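PDB 4MBQ: motility protein FimV from Pseudomonas aeruginosa, which supports twitching motility and type IV pilus assembly from the inner membrane and regulates intracellular cyclic AMP by activating the adenylate cyclase CyaB. Local coordinates for the interface of chains A and B and the interface of chains A and C. Coordinates in Å, arbitrary orientation; residue numbers count along the deposited sequence, not the author numbering. Chains: chain A/B/C, Motility protein FimV.

Contact 1: the interface of chains A and B. Residues chain A 16, 20, 24; chain B 27, 30-31.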
ATOM      1  N   ASP A  16      -2.402  -5.883 -11.155  1.00 53.00           N
ATOM      2  CA  ASP A  16      -2.028  -4.626 -11.794  1.00 51.51           C
ATOM      3  C   ASP A  16      -1.306  -3.700 -10.821  1.00 45.95           C
ATOM      4  O   ASP A  16      -1.816  -3.398  -9.740  1.00 38.44           O
ATOM      5  CB  ASP A  16      -3.259  -3.927 -12.371  1.00 55.98           C
ATOM      6  CG  ASP A  16      -2.926  -2.587 -12.990  1.00 56.78           C
ATOM      7  OD1 ASP A  16      -2.448  -2.566 -14.143  1.00 59.06           O
ATOM      8  OD2 ASP A  16      -3.141  -1.555 -12.323  1.00 54.46           O
ATOM      9  N   THR A  20      -2.731  -1.260  -7.647  1.00 31.85           N
ATOM     10  CA  THR A  20      -2.209  -1.486  -6.305  1.00 29.15           C
ATOM     11  C   THR A  20      -1.713  -0.180  -5.696  1.00 31.56           C
ATOM     12  O   THR A  20      -1.970   0.110  -4.527  1.00 28.70           O
ATOM     13  CB  THR A  20      -1.050  -2.497  -6.312  1.00 26.27           C
ATOM     14  OG1 THR A  20      -1.517  -3.760  -6.803  1.00 29.03           O
ATOM     15  CG2 THR A  20      -0.500  -2.677  -4.904  1.00 25.33           C
ATOM     16  N   LEU A  24      -2.530   1.933  -2.272  1.00 27.46           N
ATOM     17  CA  LEU A  24      -1.459   2.335  -1.374  1.00 21.30           C
ATOM     18  C   LEU A  24      -1.500   3.840  -1.147  1.00 25.56           C
ATOM     19  O   LEU A  24      -1.321   4.307  -0.025  1.00 28.70           O
ATOM     20  CB  LEU A  24      -0.096   1.908  -1.926  1.00 28.71           C
ATOM     21  CG  LEU A  24       0.184   0.405  -1.887  1.00 29.00           C
ATOM     22  CD1 LEU A  24       1.575   0.096  -2.414  1.00 20.30           C
ATOM     23  CD2 LEU A  24       0.026  -0.122  -0.470  1.00 29.52           C
TER
ATOM     24  N   ALA B  27      -4.901  -3.292  -1.447  1.00 27.77           N
ATOM     25  CA  ALA B  27      -3.643  -3.297  -2.186  1.00 26.63           C
ATOM     26  C   ALA B  27      -3.131  -4.722  -2.382  1.00 26.69           C
ATOM     27  O   ALA B  27      -2.662  -5.076  -3.465  1.00 27.92           O
ATOM     28  CB  ALA B  27      -2.607  -2.450  -1.471  1.00 26.82           C
ATOM     29  N   ASP B  30      -5.224  -6.518  -5.045  1.00 28.89           N
ATOM     30  CA  ASP B  30      -4.828  -6.098  -6.384  1.00 31.38           C
ATOM     31  C   ASP B  30      -3.454  -6.629  -6.779  1.00 36.01           C
ATOM     32  O   ASP B  30      -3.129  -6.703  -7.962  1.00 35.41           O
ATOM     33  CB  ASP B  30      -4.898  -4.577  -6.519  1.00 34.58           C
ATOM     34  CG  ASP B  30      -6.311  -4.089  -6.771  1.00 47.81           C
ATOM     35  OD1 ASP B  30      -7.015  -4.715  -7.591  1.00 61.62           O
ATOM     36  OD2 ASP B  30      -6.726  -3.096  -6.147  1.00 40.95           O
ATOM     37  N   MET B  31      -2.658  -7.012  -5.784  1.00 34.07           N
ATOM     38  CA  MET B  31      -1.372  -7.648  -6.043  1.00 43.20           C
ATOM     39  C   MET B  31      -1.551  -9.137  -6.302  1.00 42.87           C
ATOM     40  O   MET B  31      -0.618  -9.819  -6.723  1.00 48.95           O
ATOM     41  CB  MET B  31      -0.416  -7.443  -4.866  1.00 44.80           C
ATOM     42  CG  MET B  31       0.347  -6.135  -4.904  1.00 51.08           C
ATOM     43  SD  MET B  31       1.621  -6.035  -3.632  1.00 57.29           S
ATOM     44  CE  MET B  31       0.627  -5.967  -2.149  1.00 39.30           C
TER

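Contact 2: the interface of chains A and C. Residues chain A 24, 28, 31, 33, 40; chain C 23, 26-27, 30.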
ATOM      1  N   LEU A  24      -2.530   1.933  -2.272  1.00 27.46           N
ATOM      2  CA  LEU A  24      -1.459   2.335  -1.374  1.00 21.30           C
ATOM      3  C   LEU A  24      -1.500   3.840  -1.147  1.00 25.56           C
ATOM      4  O   LEU A  24      -1.321   4.307  -0.025  1.00 28.70           O
ATOM      5  CB  LEU A  24      -0.096   1.908  -1.926  1.00 28.71           C
ATOM      6  CG  LEU A  24       0.184   0.405  -1.887  1.00 29.00           C
ATOM      7  CD1 LEU A  24       1.575   0.096  -2.414  1.00 20.30           C
ATOM      8  CD2 LEU A  24       0.026  -0.122  -0.470  1.00 29.52           C
ATOM      9  N   TYR A  28      -1.815   5.926   2.354  1.00 26.19           N
ATOM     10  CA  TYR A  28      -0.976   7.043   2.781  1.00 27.99           C
ATOM     11  C   TYR A  28      -1.837   8.241   3.163  1.00 38.38           C
ATOM     12  O   TYR A  28      -1.561   8.927   4.147  1.00 42.16           O
ATOM     13  CB  TYR A  28      -0.000   7.447   1.674  1.00 24.68           C
ATOM     14  CG  TYR A  28       1.262   6.616   1.599  1.00 24.19           C
ATOM     15  CD1 TYR A  28       2.502   7.182   1.859  1.00 32.75           C
ATOM     16  CD2 TYR A  28       1.214   5.271   1.265  1.00 29.22           C
ATOM     17  CE1 TYR A  28       3.660   6.430   1.788  1.00 29.61           C
ATOM     18  CE2 TYR A  28       2.363   4.510   1.194  1.00 30.75           C
ATOM     19  CZ  TYR A  28       3.583   5.096   1.451  1.00 28.43           C
ATOM     20  OH  TYR A  28       4.730   4.341   1.378  1.00 27.76           O
ATOM     21  N   MET A  31      -3.174   7.975   6.555  1.00 45.26           N
ATOM     22  CA  MET A  31      -2.190   8.205   7.605  1.00 40.62           C
ATOM     23  C   MET A  31      -1.679   9.639   7.630  1.00 39.97           C
ATOM     24  O   MET A  31      -0.860   9.997   8.475  1.00 44.11           O
ATOM     25  CB  MET A  31      -1.015   7.242   7.451  1.00 37.66           C
ATOM     26  CG  MET A  31      -1.390   5.791   7.655  1.00 36.74           C
ATOM     27  SD  MET A  31       0.001   4.683   7.392  1.00 41.36           S
ATOM     28  CE  MET A  31       0.322   4.964   5.652  1.00 27.12           C
ATOM     29  N   ASP A  33       0.130  11.003   5.370  1.00 40.04           N
ATOM     30  CA  ASP A  33       1.388  11.117   4.642  1.00 42.76           C
ATOM     31  C   ASP A  33       1.105  11.594   3.220  1.00 45.18           C
ATOM     32  O   ASP A  33       1.131  10.808   2.274  1.00 42.09           O
ATOM     33  CB  ASP A  33       2.135   9.783   4.630  1.00 42.35           C
ATOM     34  CG  ASP A  33       3.533   9.896   4.040  1.00 46.30           C
ATOM     35  OD1 ASP A  33       3.946  11.018   3.674  1.00 40.56           O
ATOM     36  OD2 ASP A  33       4.227   8.862   3.955  1.00 42.17           O
ATOM     37  N   ILE A  40       3.382   8.513  -4.937  1.00 25.56           N
ATOM     38  CA  ILE A  40       2.800   7.261  -5.410  1.00 23.98           C
ATOM     39  C   ILE A  40       1.797   7.518  -6.530  1.00 24.22           C
ATOM     40  O   ILE A  40       1.759   6.792  -7.524  1.00 22.93           O
ATOM     41  CB  ILE A  40       2.128   6.482  -4.259  1.00 32.11           C
ATOM     42  CG1 ILE A  40       3.178   6.028  -3.247  1.00 29.01           C
ATOM     43  CG2 ILE A  40       1.373   5.276  -4.788  1.00 27.17           C
ATOM     44  CD1 ILE A  40       2.624   5.156  -2.147  1.00 29.32           C
TER
ATOM     45  N   ASP C  23       6.782   0.954  -1.940  1.00 22.76           N
ATOM     46  CA  ASP C  23       5.644   1.742  -1.489  1.00 26.24           C
ATOM     47  C   ASP C  23       4.941   1.034  -0.332  1.00 27.21           C
ATOM     48  O   ASP C  23       4.550   1.665   0.651  1.00 26.76           O
ATOM     49  CB  ASP C  23       4.658   1.979  -2.635  1.00 27.37           C
ATOM     50  CG  ASP C  23       5.267   2.781  -3.775  1.00 29.37           C
ATOM     51  OD1 ASP C  23       6.204   3.565  -3.522  1.00 25.96           O
ATOM     52  OD2 ASP C  23       4.801   2.627  -4.924  1.00 30.46           O
ATOM     53  N   ARG C  26       7.214   1.117   2.919  1.00 28.53           N
ATOM     54  CA  ARG C  26       7.209   2.439   3.538  1.00 33.56           C
ATOM     55  C   ARG C  26       5.872   2.726   4.217  1.00 32.85           C
ATOM     56  O   ARG C  26       5.810   3.466   5.200  1.00 33.18           O
ATOM     57  CB  ARG C  26       7.553   3.532   2.519  1.00 35.92           C
ATOM     58  CG  ARG C  26       9.033   3.591   2.155  1.00 43.39           C
ATOM     59  CD  ARG C  26       9.385   4.880   1.420  1.00 53.63           C
ATOM     60  NE  ARG C  26       9.549   4.682  -0.017  1.00 56.94           N
ATOM     61  CZ  ARG C  26       8.579   4.837  -0.913  1.00 58.06           C
ATOM     62  NH1 ARG C  26       8.824   4.636  -2.202  1.00 45.76           N
ATOM     63  NH2 ARG C  26       7.362   5.192  -0.520  1.00 61.84           N
ATOM     64  N   ALA C  27       4.804   2.130   3.696  1.00 34.88           N
ATOM     65  CA  ALA C  27       3.496   2.243   4.327  1.00 32.33           C
ATOM     66  C   ALA C  27       3.526   1.558   5.687  1.00 34.91           C
ATOM     67  O   ALA C  27       2.927   2.038   6.648  1.00 33.86           O
ATOM     68  CB  ALA C  27       2.420   1.636   3.446  1.00 24.64           C
ATOM     69  N   ASP C  30       5.331   3.791   8.039  1.00 35.27           N
ATOM     70  CA  ASP C  30       4.393   4.840   8.433  1.00 40.63           C
ATOM     71  C   ASP C  30       3.485   4.383   9.566  1.00 44.33           C
ATOM     72  O   ASP C  30       3.113   5.175  10.430  1.00 47.21           O
ATOM     73  CB  ASP C  30       3.521   5.259   7.250  1.00 36.26           C
ATOM     74  CG  ASP C  30       4.169   6.317   6.384  1.00 41.09           C
ATOM     75  OD1 ASP C  30       5.184   6.909   6.804  1.00 43.26           O
ATOM     76  OD2 ASP C  30       3.641   6.566   5.282  1.00 47.11           O
TER

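Contact 3: the interface of chains A and B. Residues chain A 23-24, 26-27, 30; chain B 19-20, 23-24.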
ATOM      1  N   ASP A  23      -4.406   2.098  -4.348  1.00 26.63           N
ATOM      2  CA  ASP A  23      -4.828   1.701  -3.005  1.00 31.99           C
ATOM      3  C   ASP A  23      -3.809   2.125  -1.957  1.00 27.19           C
ATOM      4  O   ASP A  23      -4.172   2.607  -0.885  1.00 27.47           O
ATOM      5  CB  ASP A  23      -5.027   0.191  -2.923  1.00 28.62           C
ATOM      6  CG  ASP A  23      -6.156  -0.296  -3.793  1.00 37.59           C
ATOM      7  OD1 ASP A  23      -7.249   0.310  -3.774  1.00 35.46           O
ATOM      8  OD2 ASP A  23      -5.942  -1.298  -4.498  1.00 44.79           O
ATOM      9  N   LEU A  24      -2.530   1.933  -2.272  1.00 27.46           N
ATOM     10  CA  LEU A  24      -1.459   2.335  -1.374  1.00 21.30           C
ATOM     11  C   LEU A  24      -1.500   3.840  -1.147  1.00 25.56           C
ATOM     12  O   LEU A  24      -1.321   4.307  -0.025  1.00 28.70           O
ATOM     13  CB  LEU A  24      -0.096   1.908  -1.926  1.00 28.71           C
ATOM     14  CG  LEU A  24       0.184   0.405  -1.887  1.00 29.00           C
ATOM     15  CD1 LEU A  24       1.575   0.096  -2.414  1.00 20.30           C
ATOM     16  CD2 LEU A  24       0.026  -0.122  -0.470  1.00 29.52           C
ATOM     17  N   ARG A  26      -4.132   5.679  -1.239  1.00 28.07           N
ATOM     18  CA  ARG A  26      -5.260   5.896  -0.339  1.00 32.42           C
ATOM     19  C   ARG A  26      -4.881   5.571   1.103  1.00 30.25           C
ATOM     20  O   ARG A  26      -5.362   6.210   2.039  1.00 32.71           O
ATOM     21  CB  ARG A  26      -6.467   5.061  -0.770  1.00 28.21           C
ATOM     22  CG  ARG A  26      -7.028   5.443  -2.130  1.00 34.94           C
ATOM     23  CD  ARG A  26      -8.288   4.656  -2.447  1.00 41.55           C
ATOM     24  NE  ARG A  26      -8.825   4.989  -3.763  1.00 48.58           N
ATOM     25  CZ  ARG A  26      -8.608   4.276  -4.863  1.00 54.03           C
ATOM     26  NH1 ARG A  26      -7.865   3.179  -4.810  1.00 50.28           N
ATOM     27  NH2 ARG A  26      -9.139   4.657  -6.018  1.00 57.24           N
ATOM     28  N   ALA A  27      -4.015   4.576   1.272  1.00 26.07           N
ATOM     29  CA  ALA A  27      -3.519   4.205   2.592  1.00 25.97           C
ATOM     30  C   ALA A  27      -2.652   5.311   3.189  1.00 30.21           C
ATOM     31  O   ALA A  27      -2.741   5.598   4.383  1.00 29.88           O
ATOM     32  CB  ALA A  27      -2.745   2.893   2.526  1.00 31.22           C
ATOM     33  N   ASP A  30      -4.815   8.101   4.314  1.00 35.90           N
ATOM     34  CA  ASP A  30      -5.395   7.761   5.614  1.00 38.89           C
ATOM     35  C   ASP A  30      -4.474   8.162   6.758  1.00 45.76           C
ATOM     36  O   ASP A  30      -4.931   8.621   7.805  1.00 46.61           O
ATOM     37  CB  ASP A  30      -5.652   6.259   5.721  1.00 36.57           C
ATOM     38  CG  ASP A  30      -6.729   5.777   4.782  1.00 40.87           C
ATOM     39  OD1 ASP A  30      -7.671   6.545   4.495  1.00 41.57           O
ATOM     40  OD2 ASP A  30      -6.631   4.614   4.342  1.00 39.81           O
TER
ATOM     41  N   ALA B  19      -8.968   1.936   8.934  1.00 29.02           N
ATOM     42  CA  ALA B  19      -9.189   2.491   7.604  1.00 32.33           C
ATOM     43  C   ALA B  19      -7.946   2.318   6.736  1.00 30.17           C
ATOM     44  O   ALA B  19      -8.041   1.968   5.560  1.00 27.03           O
ATOM     45  CB  ALA B  19      -9.575   3.959   7.700  1.00 35.40           C
ATOM     46  N   THR B  20      -6.781   2.562   7.328  1.00 27.86           N
ATOM     47  CA  THR B  20      -5.511   2.386   6.633  1.00 29.99           C
ATOM     48  C   THR B  20      -5.300   0.926   6.253  1.00 30.87           C
ATOM     49  O   THR B  20      -4.876   0.615   5.139  1.00 27.64           O
ATOM     50  CB  THR B  20      -4.324   2.843   7.499  1.00 31.77           C
ATOM     51  OG1 THR B  20      -4.502   4.214   7.875  1.00 36.28           O
ATOM     52  CG2 THR B  20      -3.017   2.696   6.732  1.00 28.65           C
ATOM     53  N   ASP B  23      -7.367  -0.232   3.247  1.00 24.84           N
ATOM     54  CA  ASP B  23      -6.770   0.144   1.969  1.00 25.65           C
ATOM     55  C   ASP B  23      -5.549  -0.715   1.652  1.00 25.89           C
ATOM     56  O   ASP B  23      -5.310  -1.054   0.495  1.00 25.88           O
ATOM     57  CB  ASP B  23      -6.429   1.633   1.940  1.00 27.38           C
ATOM     58  CG  ASP B  23      -7.633   2.494   1.608  1.00 35.58           C
ATOM     59  OD1 ASP B  23      -8.342   2.183   0.627  1.00 40.70           O
ATOM     60  OD2 ASP B  23      -7.880   3.477   2.333  1.00 30.52           O
ATOM     61  N   LEU B  24      -4.792  -1.081   2.683  1.00 30.29           N
ATOM     62  CA  LEU B  24      -3.663  -1.992   2.512  1.00 27.74           C
ATOM     63  C   LEU B  24      -4.139  -3.363   2.050  1.00 26.27           C
ATOM     64  O   LEU B  24      -3.500  -4.001   1.213  1.00 24.11           O
ATOM     65  CB  LEU B  24      -2.863  -2.131   3.811  1.00 28.24           C
ATOM     66  CG  LEU B  24      -1.923  -0.986   4.182  1.00 29.94           C
ATOM     67  CD1 LEU B  24      -1.005  -1.407   5.319  1.00 35.87           C
ATOM     68  CD2 LEU B  24      -1.122  -0.537   2.974  1.00 32.53           C
TER
HETATM   69  O   HOH W   1      -9.967   4.996   2.939  1.00 50.21           O

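Contact 1: the interface of chains A and B
A two-fold helix-to-helix interface joins chains A and B, and here A:Thr20 near the start of helix 17-31 meets B:Ala27 and B:Asp30 in the last turn of helix 15-30 and B:Met31 just past it, so the helices run antiparallel. Both branches of A:Thr20 touch chain B. The methyl CG2 lies 3.6 Å from CG of B:Met31 and 3.5 Å from the carbonyl O of B:Ala27; the side chains of A:Thr20 and B:Met31 cross at about a right angle. The hydroxyl OG1 stands beside the backbone N (chi1 -61°) and donates back one turn to the carbonyl O of A:Asp16 at 3.0 Å, tilted 34° from the carbonyl plane. That bond helps hold the threonine's rotation, with its methyl turned toward chain B. Alongside OG1, at 3.5 Å, passes CB of B:Asp30, whose side chain runs the opposite way. Further along the helix, CD2 of A:Leu24 touches CB of B:Ala27 at 3.7 Å. Across the outer end, N of A:Asp16 makes a weak hydrogen bond of 3.4 Å to the carbonyl O of B:Asp30. The patch closes one end of the pairing between two copies of this C-terminal tetratricopeptide-repeat fragment; whether full-length FimV pairs this way, the structure alone does not show.

Contact 2: the interface of chains A and C
A:Tyr28 reaches over the helix of C:Asp23, C:Ala27 and C:Asp30, and its hydroxyl makes a hydrogen bond to chain C. From CB, the ring carbon CG lies beside the backbone N (chi1 -83°), which sends the ring toward chain C. On one rim, CD1 and CE1 pass the carboxylate OD2 of C:Asp30, CE1 at 3.5 Å, with ring and carboxylate planes 72° apart. On the other rim, CE2 packs 3.7 Å from CB of C:Ala27. At the tip, OH donates to the carbonyl O of C:Asp23 at 2.8 Å, in the carbonyl plane and on a lone pair. Also at the tip, CB of C:Arg26 lies 3.2 Å from OH; the guanidinium, turned 69° from the ring, makes a salt bridge within its helix, NH1 to OD1 of C:Asp23 at 3.1 Å. CD1 of A:Ile40 covers one ring face near its rim, 3.4 Å above the plane, and points tip to tip at C:Asp23. SD of A:Met31 rests 3.6 Å from CB of C:Asp30. OD2 of C:Asp30 lies 2.7 Å from OD2 of A:Asp33, too short for two charged carboxylates, so one may carry a proton. In this helix-to-helix interface of two tetratricopeptide-repeat fragments, possibly not biological, helices 17-31 of A and 15-31 of C run roughly parallel, and A:Ile40 comes from helix 34-47.

Contact 3: the interface of chains A and B
OD2 of B:Asp23 is approached by OD2 of A:Asp30 at 2.6 Å and by a water at 2.7 Å, amid the antiparallel first helices of two tetratricopeptide-repeat fragments. The two carboxylates are nearly coplanar, their planes 17° apart. Two charged groups would repel at this spacing; one of the two may be protonated, which the structure alone does not show. The carbonyl O of B:Ala19, a second acceptor 3.2 Å from OD2 of A:Asp30, would suit a proton on that oxygen. The water also reaches the other oxygen of A:Asp30, OD1, at 3.2 Å, and thus bridges the pair. The carboxylate of B:Asp23 is placed by its first torsion, CG beside the backbone N (chi1 -82°), and it is flanked by A:Arg26, whose CB lies 3.7 Å from its CG. Rather than pairing across, the arginine keeps its chain extended from CG to NE and makes a salt bridge within its own helix, NH1 to OD1 of A:Asp23 at 3.1 Å; its guanidinium may still soften the negative charge of B:Asp23 from a distance. Next to the carboxylates the contact turns apolar. The CD2 methyls of A:Leu24 and B:Leu24 meet at 3.7 Å, their side chains crossing at about a right angle. CB of A:Ala27 fits against the same B:Leu24 methyl, and CG2 of B:Thr20 lies 3.7 Å from the carbonyl O of A:Ala27.

Contacts 1 and 3 belong to the same two-fold interface of A and B, with centres of C-alpha atoms about 11 Å apart; contact 3 also lies about 8 Å from contact 2, and contact 1 about 13 Å from it. A:Leu24 is common to all three, turning CD2 toward chain B and CD1 toward chain C. Helix 17-31 of A therefore serves two partners at once, antiparallel to one and roughly parallel to the other. The A-B interface is two-fold, whereas the A-C interface is not an exact two-fold. The trimer of the deposited assembly may belong to the crystal of this isolated fragment.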